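Local coordinates for protein glutamate--tRNA ligase (Elizabethkingia anophelis, PDB 6B1Z) that probably catalyses the ATP-dependent attachment of glutamate to its cognate tRNA, a class I synthetase reaction, at residues 181-184 with 185-188; 324-327 with 328-331; 361-364 with 365-368; 383-386 with 387-391. All coordinates share one frame; numbering follows the deposited sequence.

Contact 1 of 4, residues 181-184 with 185-188; sequences LNDI and IRGK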
ATOM      1  N   LEU A 181      19.532  -6.395 -22.931  1.00 16.13           N
ATOM      2  CA  LEU A 181      18.217  -6.425 -22.303  1.00 17.13           C
ATOM      3  C   LEU A 181      17.365  -5.252 -22.777  1.00 16.10           C
ATOM      4  O   LEU A 181      17.870  -4.210 -23.205  1.00 17.57           O
ATOM      5  CB  LEU A 181      18.350  -6.400 -20.774  1.00 19.14           C
ATOM      6  CG  LEU A 181      19.096  -7.644 -20.262  1.00 24.59           C
ATOM      7  CD1 LEU A 181      19.445  -7.522 -18.801  1.00 30.77           C
ATOM      8  CD2 LEU A 181      18.261  -8.892 -20.501  1.00 21.16           C
ATOM      9  N   ASN A 182      16.052  -5.441 -22.722  1.00 15.93           N
ATOM     10  CA  ASN A 182      15.114  -4.406 -23.144  1.00 15.53           C
ATOM     11  C   ASN A 182      13.945  -4.440 -22.176  1.00 16.41           C
ATOM     12  O   ASN A 182      13.171  -5.403 -22.177  1.00 21.44           O
ATOM     13  CB  ASN A 182      14.644  -4.647 -24.581  1.00 17.92           C
ATOM     14  CG  ASN A 182      13.888  -3.472 -25.160  1.00 24.29           C
ATOM     15  OD1 ASN A 182      13.591  -2.510 -24.468  1.00 21.93           O
ATOM     16  ND2 ASN A 182      13.586  -3.543 -26.453  1.00 29.73           N
ATOM     17  N   ASP A 183      13.818  -3.398 -21.361  1.00 14.11           N
ATOM     18  CA  ASP A 183      12.758  -3.300 -20.363  1.00 15.40           C
ATOM     19  C   ASP A 183      11.754  -2.233 -20.785  1.00 14.68           C
ATOM     20  O   ASP A 183      12.133  -1.183 -21.300  1.00 17.56           O
ATOM     21  CB  ASP A 183      13.346  -2.938 -18.994  1.00 16.26           C
ATOM     22  CG  ASP A 183      12.316  -3.035 -17.881  1.00 16.15           C
ATOM     23  OD1 ASP A 183      11.773  -1.981 -17.468  1.00 16.59           O
ATOM     24  OD2 ASP A 183      12.034  -4.183 -17.489  1.00 18.48           O
ATOM     25  N   ILE A 184      10.464  -2.493 -20.524  1.00 14.98           N
ATOM     26  CA  ILE A 184       9.424  -1.544 -20.915  1.00 16.05           C
ATOM     27  C   ILE A 184       9.601  -0.206 -20.202  1.00 17.72           C
ATOM     28  O   ILE A 184       9.401   0.856 -20.800  1.00 21.68           O
ATOM     29  CB  ILE A 184       8.028  -2.150 -20.659  1.00 17.59           C
ATOM     30  CG1 ILE A 184       7.738  -3.258 -21.676  1.00 17.81           C
ATOM     31  CG2 ILE A 184       6.939  -1.063 -20.714  1.00 19.02           C
ATOM     32  CD1 ILE A 184       6.505  -4.117 -21.297  1.00 19.29           C
ATOM     33  N   ILE A 185       9.974  -0.231 -18.921  1.00 19.33           N
ATOM     34  CA  ILE A 185      10.174   1.005 -18.159  1.00 17.08           C
ATOM     35  C   ILE A 185      11.576   1.563 -18.358  1.00 19.73           C
ATOM     36  O   ILE A 185      11.757   2.763 -18.603  1.00 21.23           O
ATOM     37  CB  ILE A 185       9.917   0.765 -16.656  1.00 20.00           C
ATOM     38  CG1 ILE A 185       8.562   0.098 -16.400  1.00 31.51           C
ATOM     39  CG2 ILE A 185      10.049   2.090 -15.886  1.00 18.28           C
ATOM     40  CD1 ILE A 185       7.400   0.999 -16.578  1.00 30.37           C
ATOM     41  N   ARG A 186      12.581   0.703 -18.207  1.00 20.28           N
ATOM     42  CA  ARG A 186      13.959   1.162 -18.093  1.00 19.30           C
ATOM     43  C   ARG A 186      14.680   1.259 -19.428  1.00 22.60           C
ATOM     44  O   ARG A 186      15.781   1.827 -19.472  1.00 21.94           O
ATOM     45  CB  ARG A 186      14.737   0.237 -17.153  1.00 19.50           C
ATOM     46  CG  ARG A 186      14.224   0.254 -15.700  1.00 23.65           C
ATOM     47  CD  ARG A 186      14.537   1.571 -15.007  1.00 37.60           C
ATOM     48  NE  ARG A 186      15.961   1.708 -14.709  1.00 40.91           N
ATOM     49  CZ  ARG A 186      16.499   1.463 -13.521  1.00 32.20           C
ATOM     50  NH1 ARG A 186      15.726   1.087 -12.508  1.00 30.77           N
ATOM     51  NH2 ARG A 186      17.808   1.609 -13.342  1.00 34.52           N
ATOM     52  N   GLY A 187      14.100   0.737 -20.507  1.00 19.27           N
ATOM     53  CA  GLY A 187      14.733   0.816 -21.820  1.00 18.87           C
ATOM     54  C   GLY A 187      15.778  -0.267 -22.047  1.00 17.41           C
ATOM     55  O   GLY A 187      15.807  -1.315 -21.392  1.00 17.12           O
ATOM     56  N   LYS A 188      16.657   0.012 -23.010  1.00 18.61           N
ATOM     57  CA  LYS A 188      17.693  -0.935 -23.417  1.00 18.04           C
ATOM     58  C   LYS A 188      18.949  -0.726 -22.593  1.00 17.64           C
ATOM     59  O   LYS A 188      19.373   0.413 -22.350  1.00 20.20           O
ATOM     60  CB  LYS A 188      18.026  -0.781 -24.902  1.00 19.02           C
ATOM     61  CG  LYS A 188      16.888  -1.185 -25.841  1.00 19.06           C
ATOM     62  CD  LYS A 188      17.231  -0.829 -27.270  1.00 24.57           C
ATOM     63  CE  LYS A 188      16.144  -1.301 -28.216  1.00 27.61           C
ATOM     64  NZ  LYS A 188      16.566  -1.025 -29.627  1.00 31.48           N
TER
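D183 reaches across the turn with OD1, which takes two backbone N-H groups at once. R186 N gives the straighter of the two bonds, 2.9 Å from D183 OD1 with 159° at the hydrogen, and approaches OD1 on its anti lone pair, the side away from OD2. I185 N arrives from above the carboxylate plane at a sharper angle. With CG anti to its own backbone N (chi1 -171°), the D183 side chain swings under the turn, where OD1 also touches I185 CB at 3.4 Å. This is the tip of a beta hairpin joining strands 178-183 and 187-192: D183 and G187 form the antiparallel hydrogen-bonded pair, D183 N to G187 O and G187 N to D183 O, both 2.9 Å. G187 takes a positive phi (82°) at the start of the returning strand, a conformation glycine adopts easily. One step further along, N182 and K188 are a non-hydrogen-bonded pair on the other face. There the amide of N182 lies against the extended lysine chain, OD1 3.8 Å from K188 CG and ND2 beside K188 CE, while K188 CA makes a C-H···O contact of 3.3 Å with L181 O. At the turn itself, I184 O is a direct ligand of the magnesium ion. In the second shell, H255 hydrogen-bonds D183 OD2 and so fixes the carboxylate from its other oxygen, and E230 pairs with the R186 guanidinium.

Contact 2 of 4, residues 324-327 with 328-331; sequences IVSM and DEMI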
ATOM      1  N   ILE A 324      -8.041  13.049 -10.048  1.00 25.47           N
ATOM      2  CA  ILE A 324      -9.072  12.231  -9.423  1.00 21.21           C
ATOM      3  C   ILE A 324      -9.661  11.334 -10.505  1.00 25.68           C
ATOM      4  O   ILE A 324     -10.268  11.820 -11.463  1.00 28.96           O
ATOM      5  CB  ILE A 324     -10.155  13.096  -8.769  1.00 23.49           C
ATOM      6  CG1 ILE A 324      -9.547  13.977  -7.677  1.00 31.41           C
ATOM      7  CG2 ILE A 324     -11.262  12.218  -8.214  1.00 25.16           C
ATOM      8  CD1 ILE A 324      -9.128  13.214  -6.439  1.00 24.94           C
ATOM      9  N   VAL A 325      -9.467  10.027 -10.361  1.00 22.70           N
ATOM     10  CA  VAL A 325      -9.946   9.055 -11.340  1.00 24.00           C
ATOM     11  C   VAL A 325     -10.433   7.813 -10.606  1.00 20.85           C
ATOM     12  O   VAL A 325      -9.830   7.373  -9.620  1.00 19.41           O
ATOM     13  CB  VAL A 325      -8.866   8.679 -12.377  1.00 24.73           C
ATOM     14  CG1 VAL A 325      -8.830   9.711 -13.511  1.00 29.57           C
ATOM     15  CG2 VAL A 325      -7.512   8.541 -11.719  1.00 22.09           C
ATOM     16  N   SER A 326     -11.524   7.248 -11.105  1.00 22.28           N
ATOM     17  CA  SER A 326     -12.063   5.988 -10.628  1.00 19.58           C
ATOM     18  C   SER A 326     -11.258   4.817 -11.189  1.00 21.33           C
ATOM     19  O   SER A 326     -10.478   4.957 -12.133  1.00 20.84           O
ATOM     20  CB  SER A 326     -13.517   5.841 -11.069  1.00 21.41           C
ATOM     21  OG  SER A 326     -13.576   5.620 -12.476  1.00 24.01           O
ATOM     22  N   MET A 327     -11.482   3.632 -10.615  1.00 18.47           N
ATOM     23  CA  MET A 327     -10.853   2.433 -11.168  1.00 19.52           C
ATOM     24  C   MET A 327     -11.205   2.250 -12.644  1.00 20.34           C
ATOM     25  O   MET A 327     -10.337   1.905 -13.451  1.00 20.83           O
ATOM     26  CB  MET A 327     -11.268   1.199 -10.365  1.00 21.40           C
ATOM     27  CG  MET A 327     -10.600  -0.103 -10.804  1.00 23.69           C
ATOM     28  SD  MET A 327      -8.832  -0.142 -10.466  1.00 24.67           S
ATOM     29  CE  MET A 327      -8.840  -0.558  -8.734  1.00 26.86           C
ATOM     30  N   ASP A 328     -12.474   2.460 -13.017  1.00 23.41           N
ATOM     31  CA  ASP A 328     -12.848   2.307 -14.422  1.00 23.78           C
ATOM     32  C   ASP A 328     -12.122   3.310 -15.311  1.00 22.97           C
ATOM     33  O   ASP A 328     -11.700   2.971 -16.424  1.00 25.58           O
ATOM     34  CB  ASP A 328     -14.362   2.438 -14.597  1.00 28.42           C
ATOM     35  CG  ASP A 328     -15.099   1.173 -14.214  1.00 42.97           C
ATOM     36  OD1 ASP A 328     -14.459   0.100 -14.172  1.00 41.98           O
ATOM     37  OD2 ASP A 328     -16.320   1.254 -13.960  1.00 40.08           O
ATOM     38  N   GLU A 329     -11.972   4.552 -14.844  1.00 22.26           N
ATOM     39  CA  GLU A 329     -11.238   5.545 -15.626  1.00 21.92           C
ATOM     40  C   GLU A 329      -9.761   5.176 -15.750  1.00 22.36           C
ATOM     41  O   GLU A 329      -9.169   5.330 -16.829  1.00 23.46           O
ATOM     42  CB  GLU A 329     -11.423   6.933 -15.001  1.00 23.33           C
ATOM     43  CG  GLU A 329     -12.851   7.451 -15.179  1.00 24.66           C
ATOM     44  CD  GLU A 329     -13.188   8.701 -14.374  1.00 34.89           C
ATOM     45  OE1 GLU A 329     -12.652   8.879 -13.259  1.00 30.37           O
ATOM     46  OE2 GLU A 329     -14.020   9.503 -14.860  1.00 35.61           O
ATOM     47  N   MET A 330      -9.158   4.678 -14.667  1.00 22.02           N
ATOM     48  CA  MET A 330      -7.762   4.254 -14.735  1.00 19.69           C
ATOM     49  C   MET A 330      -7.588   3.083 -15.686  1.00 19.55           C
ATOM     50  O   MET A 330      -6.614   3.041 -16.446  1.00 21.91           O
ATOM     51  CB  MET A 330      -7.242   3.890 -13.346  1.00 17.48           C
ATOM     52  CG  MET A 330      -7.074   5.101 -12.449  1.00 18.61           C
ATOM     53  SD  MET A 330      -6.180   4.804 -10.916  1.00 20.60           S
ATOM     54  CE  MET A 330      -7.393   3.924  -9.936  1.00 23.26           C
ATOM     55  N   ILE A 331      -8.515   2.119 -15.661  1.00 19.32           N
ATOM     56  CA  ILE A 331      -8.455   1.013 -16.620  1.00 18.68           C
ATOM     57  C   ILE A 331      -8.480   1.536 -18.050  1.00 21.33           C
ATOM     58  O   ILE A 331      -7.731   1.064 -18.917  1.00 24.72           O
ATOM     59  CB  ILE A 331      -9.606   0.018 -16.370  1.00 18.73           C
ATOM     60  CG1 ILE A 331      -9.352  -0.780 -15.089  1.00 21.30           C
ATOM     61  CG2 ILE A 331      -9.761  -0.921 -17.570  1.00 20.43           C
ATOM     62  CD1 ILE A 331     -10.572  -1.538 -14.572  1.00 22.35           C
TER
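E329 folds back along the start of its helix to meet S326. Its CB lies 3.6 Å from S326 OG. CG, anti to the carbonyl carbon (chi1 -70°), comes closer to the same hydroxyl, 3.3 Å from S326 OG, and CD stays beside it. The chain is extended beyond CG, which carries OE1 to the backbone N-H of S326: S326 N to E329 OE1 is 2.9 Å and nearly straight at 169°, with the donor on the anti side of the carboxylate and a little out of its plane. OE1 also rests 3.3 Å from V325 CA. The return bond runs from E329 N to S326 OG, 3.1 Å, so each residue caps the other's backbone N-H. This reciprocal pair is a capping box, with S326 as the N-cap of helix 327-333 in the catalytic domain. A glutamate carboxylate near a helix N-terminus would be expected to be favoured by the helix dipole; its OE2 has a long, weak ion pair with K322. Beside the box, V325 CG2 packs on M330 CG at 3.5 Å, a hydrophobic staple from the residue before the cap, and M330 goes on to touch W316 and A312. M327 CG, anti to the backbone N, lies 4.0 Å from I331 CD1; the bends at chi2 and chi3 then turn SD and CE, with SD near M330 CE, and the side chain meets Y36 and L37 of helix 26-41. The helical bonds M330 N to S326 O and I331 N to M327 O carry the first turn onward.

Contact 3 of 4, residues 361-364 with 365-368; sequences LMSN and EAIL
The chain passes M362 and S363 with polyproline-like backbone angles and enters helical geometry at N364, so that I367 N reaches back to S363 O at 3.2 Å while L368 N makes only a weak bond to N364 O. S363 puts OG between its own backbone N and carbonyl carbon (chi1 65°), which turns the hydroxyl toward the first turn of the helix. There it accepts from A366 N at 3.0 Å, the N-H bent to 148°, and it also presses on A366 CB at 3.3 Å. M362 lies along the side of the same turn. Its chain runs straight as far as SD and then bends at chi3, which brings CE against the flank of the first turn: CE meets A366 CB at 3.7 Å and I367 CG1 at 3.9 Å. M362 CB and CE thus both touch I367 CG1, which also covers S363 O at 3.5 Å. Beyond the two segments, the ammonium of K395 hydrogen-bonds both N364 OD1 and M362 O, pinning the chain on either side of the cap residue. I367 continues inward to I391, V401 and I404. The whole is a serine N-cap with a hydrophobic staple, M362 to I367, opening helix 364-377 of the anticodon-binding domain right after helix 348-361.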
ATOM      1  N   LEU A 361     -17.145  14.199  -1.396  1.00 21.70           N
ATOM      2  CA  LEU A 361     -18.102  13.799  -2.416  1.00 25.74           C
ATOM      3  C   LEU A 361     -19.025  12.672  -1.968  1.00 25.64           C
ATOM      4  O   LEU A 361     -20.013  12.396  -2.657  1.00 28.96           O
ATOM      5  CB  LEU A 361     -17.367  13.379  -3.690  1.00 29.31           C
ATOM      6  CG  LEU A 361     -16.711  14.502  -4.502  1.00 29.85           C
ATOM      7  CD1 LEU A 361     -16.109  13.917  -5.753  1.00 35.97           C
ATOM      8  CD2 LEU A 361     -17.728  15.578  -4.845  1.00 39.95           C
ATOM      9  N   MET A 362     -18.732  12.015  -0.848  1.00 21.68           N
ATOM     10  CA  MET A 362     -19.650  11.023  -0.295  1.00 20.26           C
ATOM     11  C   MET A 362     -20.928  11.692   0.190  1.00 19.07           C
ATOM     12  O   MET A 362     -20.910  12.809   0.700  1.00 20.97           O
ATOM     13  CB  MET A 362     -19.001  10.284   0.877  1.00 18.17           C
ATOM     14  CG  MET A 362     -17.808   9.440   0.484  1.00 19.63           C
ATOM     15  SD  MET A 362     -17.045   8.602   1.880  1.00 25.01           S
ATOM     16  CE  MET A 362     -18.357   7.535   2.479  1.00 22.08           C
ATOM     17  N   SER A 363     -22.051  10.989   0.038  1.00 18.94           N
ATOM     18  CA  SER A 363     -23.291  11.467   0.631  1.00 18.64           C
ATOM     19  C   SER A 363     -23.208  11.407   2.154  1.00 16.93           C
ATOM     20  O   SER A 363     -22.424  10.645   2.735  1.00 18.03           O
ATOM     21  CB  SER A 363     -24.473  10.628   0.155  1.00 20.16           C
ATOM     22  OG  SER A 363     -24.337   9.301   0.633  1.00 22.22           O
ATOM     23  N   ASN A 364     -24.052  12.210   2.799  1.00 16.04           N
ATOM     24  CA  ASN A 364     -24.130  12.160   4.254  1.00 15.26           C
ATOM     25  C   ASN A 364     -24.526  10.763   4.713  1.00 16.46           C
ATOM     26  O   ASN A 364     -23.970  10.240   5.687  1.00 17.07           O
ATOM     27  CB  ASN A 364     -25.106  13.217   4.782  1.00 18.17           C
ATOM     28  CG  ASN A 364     -24.667  14.636   4.445  1.00 23.38           C
ATOM     29  OD1 ASN A 364     -23.482  14.885   4.203  1.00 20.37           O
ATOM     30  ND2 ASN A 364     -25.611  15.574   4.447  1.00 21.92           N
ATOM     31  N   GLU A 365     -25.458  10.124   3.991  1.00 18.17           N
ATOM     32  CA  GLU A 365     -25.858   8.766   4.343  1.00 20.90           C
ATOM     33  C   GLU A 365     -24.709   7.772   4.227  1.00 20.28           C
ATOM     34  O   GLU A 365     -24.621   6.837   5.030  1.00 21.76           O
ATOM     35  CB  GLU A 365     -27.024   8.320   3.469  1.00 17.88           C
ATOM     36  CG  GLU A 365     -28.336   9.009   3.793  1.00 19.50           C
ATOM     37  CD  GLU A 365     -29.062   8.398   4.988  1.00 27.44           C
ATOM     38  OE1 GLU A 365     -28.398   7.816   5.875  1.00 25.99           O
ATOM     39  OE2 GLU A 365     -30.302   8.494   5.021  1.00 24.08           O
ATOM     40  N   ALA A 366     -23.836   7.930   3.220  1.00 17.26           N
ATOM     41  CA  ALA A 366     -22.713   7.011   3.065  1.00 19.55           C
ATOM     42  C   ALA A 366     -21.718   7.132   4.220  1.00 19.07           C
ATOM     43  O   ALA A 366     -21.074   6.140   4.586  1.00 19.27           O
ATOM     44  CB  ALA A 366     -22.010   7.261   1.722  1.00 20.80           C
ATOM     45  N   ILE A 367     -21.600   8.327   4.805  1.00 16.82           N
ATOM     46  CA  ILE A 367     -20.696   8.576   5.925  1.00 18.00           C
ATOM     47  C   ILE A 367     -21.299   8.106   7.248  1.00 17.21           C
ATOM     48  O   ILE A 367     -20.562   7.761   8.182  1.00 17.27           O
ATOM     49  CB  ILE A 367     -20.357  10.076   5.967  1.00 16.61           C
ATOM     50  CG1 ILE A 367     -19.527  10.469   4.743  1.00 16.50           C
ATOM     51  CG2 ILE A 367     -19.624  10.456   7.266  1.00 16.63           C
ATOM     52  CD1 ILE A 367     -19.445  11.970   4.536  1.00 16.51           C
ATOM     53  N   LEU A 368     -22.627   8.080   7.358  1.00 16.18           N
ATOM     54  CA  LEU A 368     -23.285   7.836   8.645  1.00 15.34           C
ATOM     55  C   LEU A 368     -22.835   6.567   9.362  1.00 17.21           C
ATOM     56  O   LEU A 368     -22.611   6.631  10.582  1.00 18.80           O
ATOM     57  CB  LEU A 368     -24.813   7.823   8.458  1.00 17.62           C
ATOM     58  CG  LEU A 368     -25.633   7.658   9.747  1.00 16.92           C
ATOM     59  CD1 LEU A 368     -25.434   8.846  10.684  1.00 16.92           C
ATOM     60  CD2 LEU A 368     -27.103   7.486   9.407  1.00 21.03           C
TER

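Contact 4 of 4, residues 383-386 with 387-391; sequences SDEK and ALKII
Helix 384-394 of the anticodon-binding domain starts here with a serine N-cap, and E385 and K389 form an i to i+4 ion pair reaching from the first turn to the second. E385 CG stands anti to the backbone N (chi1 -177°) and its chain is extended, while K389 runs straight to CE, and chi4 (82°) turns NZ. The two side chains lie alongside each other, pointing the same way, and the bend returns the ammonium to the glutamate: NZ is 3.3 Å from E385 OE2, a salt bridge, and equally close to E385 CG. The ammonium therefore leans on the aliphatic part of the glutamate as well as on its carboxylate. At the cap, S383 OG accepts from K386 N at 3.1 Å with an angle of 161°, and S383 O takes A387 N at 2.9 Å. From there the i to i+4 ladder continues, L388 N to D384 O, then K389 N to E385 O, longer at 3.3 Å, and I390 N to K386 O. L388 CG and I390 CG1 each rest on the carbonyl oxygen four residues back, at 3.4 Å from D384 O and 3.3 Å from K386 O. D384 is salt-bridged to K372, and K386 NZ hydrogen-bonds M493 O. One flank of the helix, through A387 and I391, packs on helix 364-377, while K389 and I390 reach helix 487-507 and I390 also touches F411 and F412.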
ATOM      1  N   SER A 383     -29.507  11.221  17.527  1.00 21.31           N
ATOM      2  CA  SER A 383     -30.441  10.742  16.515  1.00 18.69           C
ATOM      3  C   SER A 383     -29.774  10.724  15.148  1.00 20.39           C
ATOM      4  O   SER A 383     -28.852  11.495  14.882  1.00 20.35           O
ATOM      5  CB  SER A 383     -31.685  11.631  16.472  1.00 19.12           C
ATOM      6  OG  SER A 383     -31.364  12.935  16.014  1.00 21.98           O
ATOM      7  N   ASP A 384     -30.247   9.830  14.275  1.00 21.23           N
ATOM      8  CA  ASP A 384     -29.726   9.810  12.910  1.00 17.68           C
ATOM      9  C   ASP A 384     -29.990  11.136  12.205  1.00 18.95           C
ATOM     10  O   ASP A 384     -29.164  11.597  11.406  1.00 18.14           O
ATOM     11  CB  ASP A 384     -30.341   8.661  12.107  1.00 18.84           C
ATOM     12  CG  ASP A 384     -29.933   7.278  12.607  1.00 29.94           C
ATOM     13  OD1 ASP A 384     -28.838   7.117  13.177  1.00 25.67           O
ATOM     14  OD2 ASP A 384     -30.729   6.331  12.412  1.00 34.63           O
ATOM     15  N   GLU A 385     -31.147  11.751  12.460  1.00 19.83           N
ATOM     16  CA  GLU A 385     -31.442  13.072  11.911  1.00 17.73           C
ATOM     17  C   GLU A 385     -30.355  14.079  12.253  1.00 20.58           C
ATOM     18  O   GLU A 385     -29.855  14.791  11.374  1.00 18.99           O
ATOM     19  CB  GLU A 385     -32.800  13.554  12.430  1.00 19.87           C
ATOM     20  CG  GLU A 385     -33.230  14.888  11.868  1.00 20.92           C
ATOM     21  CD  GLU A 385     -34.572  15.327  12.416  1.00 30.42           C
ATOM     22  OE1 GLU A 385     -34.996  14.776  13.457  1.00 35.53           O
ATOM     23  OE2 GLU A 385     -35.210  16.203  11.798  1.00 30.18           O
ATOM     24  N   LYS A 386     -29.984  14.164  13.535  1.00 18.68           N
ATOM     25  CA  LYS A 386     -28.948  15.118  13.922  1.00 18.98           C
ATOM     26  C   LYS A 386     -27.588  14.706  13.381  1.00 16.91           C
ATOM     27  O   LYS A 386     -26.815  15.565  12.943  1.00 18.37           O
ATOM     28  CB  LYS A 386     -28.914  15.272  15.439  1.00 19.58           C
ATOM     29  CG  LYS A 386     -30.119  16.027  15.987  1.00 25.27           C
ATOM     30  CD  LYS A 386     -30.031  16.177  17.499  1.00 38.27           C
ATOM     31  CE  LYS A 386     -31.125  17.095  18.035  1.00 48.77           C
ATOM     32  NZ  LYS A 386     -31.011  18.477  17.480  1.00 49.37           N
ATOM     33  N   ALA A 387     -27.288  13.404  13.378  1.00 16.43           N
ATOM     34  CA  ALA A 387     -25.997  12.949  12.868  1.00 15.94           C
ATOM     35  C   ALA A 387     -25.807  13.339  11.410  1.00 18.14           C
ATOM     36  O   ALA A 387     -24.725  13.790  11.022  1.00 16.50           O
ATOM     37  CB  ALA A 387     -25.877  11.440  13.039  1.00 18.07           C
ATOM     38  N   LEU A 388     -26.838  13.153  10.578  1.00 16.76           N
ATOM     39  CA  LEU A 388     -26.711  13.517   9.166  1.00 15.18           C
ATOM     40  C   LEU A 388     -26.495  15.015   9.000  1.00 20.67           C
ATOM     41  O   LEU A 388     -25.716  15.440   8.141  1.00 19.64           O
ATOM     42  CB  LEU A 388     -27.949  13.071   8.383  1.00 17.66           C
ATOM     43  CG  LEU A 388     -28.115  11.573   8.170  1.00 16.97           C
ATOM     44  CD1 LEU A 388     -29.450  11.325   7.482  1.00 19.76           C
ATOM     45  CD2 LEU A 388     -27.016  10.986   7.326  1.00 16.74           C
ATOM     46  N   LYS A 389     -27.175  15.828   9.808  1.00 18.74           N
ATOM     47  CA  LYS A 389     -26.990  17.271   9.725  1.00 19.56           C
ATOM     48  C   LYS A 389     -25.583  17.669  10.161  1.00 18.72           C
ATOM     49  O   LYS A 389     -24.963  18.546   9.545  1.00 21.62           O
ATOM     50  CB  LYS A 389     -28.050  17.987  10.559  1.00 25.21           C
ATOM     51  CG  LYS A 389     -29.441  17.919   9.938  1.00 30.46           C
ATOM     52  CD  LYS A 389     -30.390  18.926  10.568  1.00 42.16           C
ATOM     53  CE  LYS A 389     -31.765  18.885   9.927  1.00 51.99           C
ATOM     54  NZ  LYS A 389     -32.607  17.791  10.479  1.00 55.80           N
ATOM     55  N   ILE A 390     -25.057  17.023  11.205  1.00 18.28           N
ATOM     56  CA  ILE A 390     -23.691  17.307  11.646  1.00 18.76           C
ATOM     57  C   ILE A 390     -22.695  16.926  10.552  1.00 19.15           C
ATOM     58  O   ILE A 390     -21.774  17.691  10.234  1.00 18.76           O
ATOM     59  CB  ILE A 390     -23.397  16.585  12.977  1.00 17.35           C
ATOM     60  CG1 ILE A 390     -24.188  17.251  14.119  1.00 17.49           C
ATOM     61  CG2 ILE A 390     -21.874  16.562  13.266  1.00 18.36           C
ATOM     62  CD1 ILE A 390     -24.206  16.472  15.420  1.00 20.93           C
ATOM     63  N   ILE A 391     -22.886  15.756   9.931  1.00 16.54           N
ATOM     64  CA  ILE A 391     -22.016  15.342   8.828  1.00 13.99           C
ATOM     65  C   ILE A 391     -22.045  16.385   7.716  1.00 18.59           C
ATOM     66  O   ILE A 391     -20.996  16.784   7.192  1.00 18.03           O
ATOM     67  CB  ILE A 391     -22.431  13.948   8.312  1.00 15.77           C
ATOM     68  CG1 ILE A 391     -22.102  12.858   9.343  1.00 16.08           C
ATOM     69  CG2 ILE A 391     -21.762  13.634   6.963  1.00 16.44           C
ATOM     70  CD1 ILE A 391     -22.812  11.539   9.044  1.00 17.15           C
TER

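The four contacts follow one another along the chain, from the catalytic domain into the anticodon-binding domain. Contact 1, the hairpin that supplies a ligand to magnesium, and contact 2, a helix start, both belong to the catalytic domain, with centres 27 Å apart. Contact 3 lies 21 Å from contact 2 between centres, about 6 Å between nearest atoms, with helix 348-361 running between them in sequence. Contacts 3 and 4 touch: L368 CD1 meets A387 CB at 3.5 Å, and I367 CD1 meets I391 CG2 at 3.7 Å, joining successive helices. Contact 4 is the farthest from contact 1, with centres about 55 Å apart on opposite sides of the chain's centre.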